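PDB 3VC5: mandelate racemase/muconate lactonizing protein from Thermobispora bispora, which probably catalyses the magnesium-dependent dehydration of D-glucarate to 5-dehydro-4-deoxy-D-glucarate, as a member of the glucarate dehydratase branch of the enolase superfamily. Local coordinates for residues D160-S165 with L353-P358; V291-L296 with A322-L327. All coordinates share one frame; numbering follows the deposited sequence.

Contacts 1 and 2 lie in the barrel domain of this enolase-superfamily protein, their centres 18 Å apart. Contact 1 sets helix 344-355 against strand 161-169; contact 2 sets the turn before helix 296-302 against helix 318-330. They meet where Thr357 CG2 lies 3.4 Å from Ala325 CB, so helix 318-330 is shared ground between them. Neither forms the active site: the side chains of Ala354 in contact 1 and Ile324 in contact 2 each stand about 12 Å from that of His338, the predicted proton acceptor, and Ile324 is about 12 Å from the side chain of Asn287, a magnesium ligand. Both contacts touch the second subunit of the dimer.

Contact 1: residues D160-S165 with L353-P358; sequences DAVPYS and LAAATP
Val162 reaches from its strand to the last turn of a helix, where two successive alanines, Ala354 and Ala355, receive it. Its CB points at the helix and splits into two methyls with different targets. Val162 CG1, placed opposite the backbone N by chi1 of 171°, runs to Ala354 CB at 3.6 Å, a methyl-to-methyl contact. Val162 CG2, beside the backbone N, lies 3.6 Å from Ala355 N and 3.8 Å from Ala355 CB. The same Val162 CG2 comes within 3.9 Å of Ala354 CB. The Ala354 methyl therefore meets both branches of the valine, while the backbone and methyl of Ala355 meet CG2. With such small residues on the helix, the two backbones can come close: Val162 CA and Ala355 CA are 5.9 Å apart. Strand 161-169 belongs to the sheet of the modified TIM barrel of the enolase superfamily. Helix 344-355, which follows strand 334-337, is one of the outer helices; here it packs on strand 161-169, the two segments being 188 residues apart at their closest ends. Further along the strand Tyr164 takes up the same helix, its OH bonded to Thr351 OG1 and its ring packed on Leu347 and Met350. At the helix end Ala356 has left helical geometry, and Thr357 folds its hydroxyl back: Thr357 OG1 donates to Leu353 O at 2.7 Å, with a C=O...O angle of 143° and the donor tilted 30° from the carbonyl plane. Just beyond, Arg159 takes the carbonyl oxygens of Thr357 and Pro358 through NH1 and NH2.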
loop_
_atom_site.group_PDB
_atom_site.type_symbol
_atom_site.label_atom_id
_atom_site.label_comp_id
_atom_site.label_asym_id
_atom_site.label_seq_id
_atom_site.Cartn_x
_atom_site.Cartn_y
_atom_site.Cartn_z
ATOM N N ASP A 160 -13.672 14.666 -7.532
ATOM C CA ASP A 160 -14.825 15.087 -6.740
ATOM C C ASP A 160 -15.972 14.078 -6.770
ATOM O O ASP A 160 -16.787 14.045 -5.840
ATOM C CB ASP A 160 -15.354 16.447 -7.219
ATOM C CG ASP A 160 -14.417 17.588 -6.900
ATOM O OD1 ASP A 160 -13.540 17.432 -6.020
ATOM O OD2 ASP A 160 -14.572 18.665 -7.519
ATOM N N ALA A 161 -16.031 13.259 -7.830
ATOM C CA ALA A 161 -17.092 12.282 -8.004
ATOM C C ALA A 161 -16.501 11.020 -8.635
ATOM O O ALA A 161 -15.507 11.106 -9.355
ATOM C CB ALA A 161 -18.227 12.862 -8.867
ATOM N N VAL A 162 -17.105 9.866 -8.359
ATOM C CA VAL A 162 -16.594 8.574 -8.817
ATOM C C VAL A 162 -17.538 8.031 -9.865
ATOM O O VAL A 162 -18.707 7.749 -9.570
ATOM C CB VAL A 162 -16.547 7.595 -7.647
ATOM C CG1 VAL A 162 -16.235 6.176 -8.126
ATOM C CG2 VAL A 162 -15.524 8.081 -6.591
ATOM N N PRO A 163 -17.059 7.912 -11.107
ATOM C CA PRO A 163 -17.926 7.339 -12.138
ATOM C C PRO A 163 -18.206 5.857 -11.917
ATOM O O PRO A 163 -17.311 5.100 -11.531
ATOM C CB PRO A 163 -17.109 7.518 -13.437
ATOM C CG PRO A 163 -16.121 8.609 -13.122
ATOM C CD PRO A 163 -15.780 8.403 -11.659
ATOM N N TYR A 164 -19.453 5.474 -12.205
ATOM C CA TYR A 164 -19.941 4.110 -12.152
ATOM C C TYR A 164 -20.462 3.709 -13.529
ATOM O O TYR A 164 -20.919 4.555 -14.302
ATOM C CB TYR A 164 -21.033 3.914 -11.063
ATOM C CG TYR A 164 -20.484 3.907 -9.647
ATOM C CD1 TYR A 164 -20.120 2.700 -9.021
ATOM C CD2 TYR A 164 -20.284 5.094 -8.966
ATOM C CE1 TYR A 164 -19.589 2.689 -7.730
ATOM C CE2 TYR A 164 -19.772 5.103 -7.681
ATOM C CZ TYR A 164 -19.396 3.884 -7.077
ATOM O OH TYR A 164 -18.890 3.899 -5.810
ATOM N N SER A 165 -20.442 2.410 -13.801
ATOM C CA SER A 165 -21.005 1.831 -15.024
ATOM C C SER A 165 -22.466 1.433 -14.834
ATOM O O SER A 165 -22.948 1.220 -13.704
ATOM C CB SER A 165 -20.194 0.591 -15.442
ATOM O OG SER A 165 -20.264 -0.395 -14.419
ATOM N N LEU A 353 -13.178 5.069 -1.251
ATOM C CA LEU A 353 -11.975 4.347 -1.692
ATOM C C LEU A 353 -11.599 4.790 -3.115
ATOM O O LEU A 353 -10.444 5.174 -3.396
ATOM C CB LEU A 353 -12.218 2.831 -1.654
ATOM C CG LEU A 353 -11.135 1.947 -2.311
ATOM C CD1 LEU A 353 -9.761 2.105 -1.614
ATOM C CD2 LEU A 353 -11.602 0.494 -2.293
ATOM N N ALA A 354 -12.559 4.727 -4.039
ATOM C CA ALA A 354 -12.242 5.114 -5.426
ATOM C C ALA A 354 -11.834 6.595 -5.537
ATOM O O ALA A 354 -10.938 6.933 -6.319
ATOM C CB ALA A 354 -13.419 4.820 -6.355
ATOM N N ALA A 355 -12.505 7.483 -4.792
ATOM C CA ALA A 355 -12.194 8.912 -4.894
ATOM C C ALA A 355 -10.762 9.237 -4.470
ATOM O O ALA A 355 -10.154 10.185 -4.986
ATOM C CB ALA A 355 -13.203 9.760 -4.050
ATOM N N ALA A 356 -10.246 8.473 -3.511
ATOM C CA ALA A 356 -8.969 8.786 -2.864
ATOM C C ALA A 356 -7.849 7.891 -3.362
ATOM O O ALA A 356 -6.760 7.915 -2.783
ATOM C CB ALA A 356 -9.082 8.655 -1.311
ATOM N N THR A 357 -8.083 7.119 -4.430
ATOM C CA THR A 357 -7.051 6.182 -4.876
ATOM C C THR A 357 -6.719 6.551 -6.307
ATOM O O THR A 357 -7.505 6.303 -7.231
ATOM C CB THR A 357 -7.521 4.683 -4.743
ATOM O OG1 THR A 357 -7.868 4.438 -3.372
ATOM C CG2 THR A 357 -6.407 3.691 -5.208
ATOM N N PRO A 358 -5.534 7.154 -6.509
ATOM C CA PRO A 358 -5.225 7.627 -7.852
ATOM C C PRO A 358 -5.382 6.554 -8.947
ATOM O O PRO A 358 -5.843 6.869 -10.029
ATOM C CB PRO A 358 -3.760 8.087 -7.741
ATOM C CG PRO A 358 -3.606 8.486 -6.290
ATOM C CD PRO A 358 -4.557 7.603 -5.498
#

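Contact 2: residues V291-L296 with A322-L327; sequences VTPEHL and AHIATL
Leu296 CG stands anti to its carbonyl carbon (chi1 -71°) and Leu327 CG anti to its backbone N (chi1 179°), and with these torsions the two side chains reach toward each other, tip to tip. Ile324, one helical turn before Leu327, carries CD1 out toward the turn. The setting is the outside of the barrel in the enolase-superfamily C-terminal domain, where the turn between strand 284-286 and helix 296-302 packs on helix 318-330. Leu296 CD1 is the hub: it lies 4.0 Å from Leu327 CD1, equally far from Leu327 CD2, and 4.0 Å from Ile324 CD1, thus fitting between two residues on one face of the helix. Ile324 CD1 also meets the proline ring at CG of Pro293, 4.1 Å away, the two side chains crossing at about a right angle. This purely apolar seam is continued by Trp315, which touches Pro293, Leu296 and Ile324, while Leu308 and Ile310 of strand 307-310 cover Ile324 from the barrel side. The dimer interface is close by, for Leu327 packs on Leu327 of the second subunit and Leu296 on its Thr330. The turn is braced internally, with Leu296 N bonded to Pro293 O. Thr292 CG2 sits 3.5 Å above the centre of one face of the His295 ring, and in the plane of that ring His295 ND1 accepts Val291 N at 3.0 Å, nearly straight at 167°.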
loop_
_atom_site.group_PDB
_atom_site.type_symbol
_atom_site.label_atom_id
_atom_site.label_comp_id
_atom_site.label_asym_id
_atom_site.label_seq_id
_atom_site.Cartn_x
_atom_site.Cartn_y
_atom_site.Cartn_z
ATOM N N VAL A 291 -8.016 -12.742 -6.715
ATOM C CA VAL A 291 -9.022 -12.275 -5.750
ATOM C C VAL A 291 -8.449 -12.164 -4.334
ATOM O O VAL A 291 -9.180 -11.914 -3.383
ATOM C CB VAL A 291 -10.326 -13.144 -5.767
ATOM C CG1 VAL A 291 -11.030 -13.048 -7.139
ATOM C CG2 VAL A 291 -9.980 -14.585 -5.455
ATOM N N THR A 292 -7.144 -12.417 -4.194
ATOM C CA THR A 292 -6.517 -12.297 -2.878
ATOM C C THR A 292 -5.015 -12.077 -3.140
ATOM O O THR A 292 -4.542 -12.373 -4.233
ATOM C CB THR A 292 -6.819 -13.563 -2.014
ATOM O OG1 THR A 292 -6.434 -13.301 -0.668
ATOM C CG2 THR A 292 -6.064 -14.801 -2.495
ATOM N N PRO A 293 -4.272 -11.498 -2.194
ATOM C CA PRO A 293 -2.909 -11.122 -2.588
ATOM C C PRO A 293 -2.000 -12.268 -3.023
ATOM O O PRO A 293 -1.124 -12.061 -3.876
ATOM C CB PRO A 293 -2.373 -10.406 -1.314
ATOM C CG PRO A 293 -3.641 -9.763 -0.728
ATOM C CD PRO A 293 -4.653 -10.881 -0.891
ATOM N N GLU A 294 -2.221 -13.467 -2.510
ATOM C CA GLU A 294 -1.393 -14.631 -2.850
ATOM C C GLU A 294 -1.469 -14.949 -4.351
ATOM O O GLU A 294 -0.637 -15.671 -4.872
ATOM C CB GLU A 294 -1.831 -15.872 -2.053
ATOM C CG GLU A 294 -1.255 -15.981 -0.630
ATOM C CD GLU A 294 -1.520 -17.340 0.030
ATOM O OE1 GLU A 294 -1.183 -17.516 1.226
ATOM O OE2 GLU A 294 -2.059 -18.243 -0.650
ATOM N N HIS A 295 -2.488 -14.452 -5.022
ATOM C CA HIS A 295 -2.642 -14.712 -6.466
ATOM C C HIS A 295 -1.767 -13.803 -7.329
ATOM O O HIS A 295 -1.627 -14.017 -8.540
ATOM C CB HIS A 295 -4.106 -14.484 -6.886
ATOM C CG HIS A 295 -5.057 -15.467 -6.269
ATOM N ND1 HIS A 295 -6.415 -15.256 -6.198
ATOM C CD2 HIS A 295 -4.828 -16.654 -5.652
ATOM C CE1 HIS A 295 -6.987 -16.281 -5.581
ATOM N NE2 HIS A 295 -6.041 -17.151 -5.254
ATOM N N LEU A 296 -1.236 -12.735 -6.744
ATOM C CA LEU A 296 -0.627 -11.695 -7.577
ATOM C C LEU A 296 0.723 -12.097 -8.193
ATOM O O LEU A 296 0.965 -11.781 -9.354
ATOM C CB LEU A 296 -0.543 -10.350 -6.843
ATOM C CG LEU A 296 -1.911 -9.670 -6.640
ATOM C CD1 LEU A 296 -1.870 -8.673 -5.454
ATOM C CD2 LEU A 296 -2.382 -9.002 -7.941
ATOM N N ALA A 322 -6.338 -0.038 -1.036
ATOM C CA ALA A 322 -5.446 1.025 -1.520
ATOM C C ALA A 322 -4.011 0.513 -1.740
ATOM O O ALA A 322 -3.365 0.882 -2.727
ATOM C CB ALA A 322 -5.458 2.253 -0.558
ATOM N N HIS A 323 -3.513 -0.310 -0.816
ATOM C CA HIS A 323 -2.154 -0.903 -0.965
ATOM C C HIS A 323 -2.086 -1.744 -2.225
ATOM O O HIS A 323 -1.092 -1.689 -2.975
ATOM C CB HIS A 323 -1.788 -1.751 0.241
ATOM C CG HIS A 323 -1.407 -0.955 1.450
ATOM N ND1 HIS A 323 -0.332 -1.287 2.240
ATOM C CD2 HIS A 323 -1.955 0.159 1.999
ATOM C CE1 HIS A 323 -0.233 -0.421 3.238
ATOM N NE2 HIS A 323 -1.202 0.478 3.106
ATOM N N ILE A 324 -3.098 -2.574 -2.438
ATOM C CA ILE A 324 -3.158 -3.381 -3.676
ATOM C C ILE A 324 -3.221 -2.534 -4.936
ATOM O O ILE A 324 -2.625 -2.890 -5.961
ATOM C CB ILE A 324 -4.251 -4.464 -3.595
ATOM C CG1 ILE A 324 -3.984 -5.392 -2.404
ATOM C CG2 ILE A 324 -4.390 -5.227 -4.931
ATOM C CD1 ILE A 324 -2.654 -6.135 -2.450
ATOM N N ALA A 325 -3.948 -1.416 -4.892
ATOM C CA ALA A 325 -3.977 -0.529 -6.038
ATOM C C ALA A 325 -2.552 -0.052 -6.366
ATOM O O ALA A 325 -2.163 0.000 -7.547
ATOM C CB ALA A 325 -4.918 0.688 -5.784
ATOM N N THR A 326 -1.774 0.320 -5.357
ATOM C CA THR A 326 -0.384 0.765 -5.598
ATOM C C THR A 326 0.424 -0.368 -6.248
ATOM O O THR A 326 1.226 -0.142 -7.191
ATOM C CB THR A 326 0.302 1.178 -4.243
ATOM O OG1 THR A 326 -0.344 2.355 -3.771
ATOM C CG2 THR A 326 1.832 1.440 -4.423
ATOM N N LEU A 327 0.181 -1.585 -5.766
ATOM C CA LEU A 327 0.941 -2.741 -6.249
ATOM C C LEU A 327 0.598 -2.933 -7.729
ATOM O O LEU A 327 1.485 -3.022 -8.586
ATOM C CB LEU A 327 0.586 -3.986 -5.441
ATOM C CG LEU A 327 1.260 -5.309 -5.797
ATOM C CD1 LEU A 327 1.145 -6.236 -4.596
ATOM C CD2 LEU A 327 0.636 -5.939 -7.081
#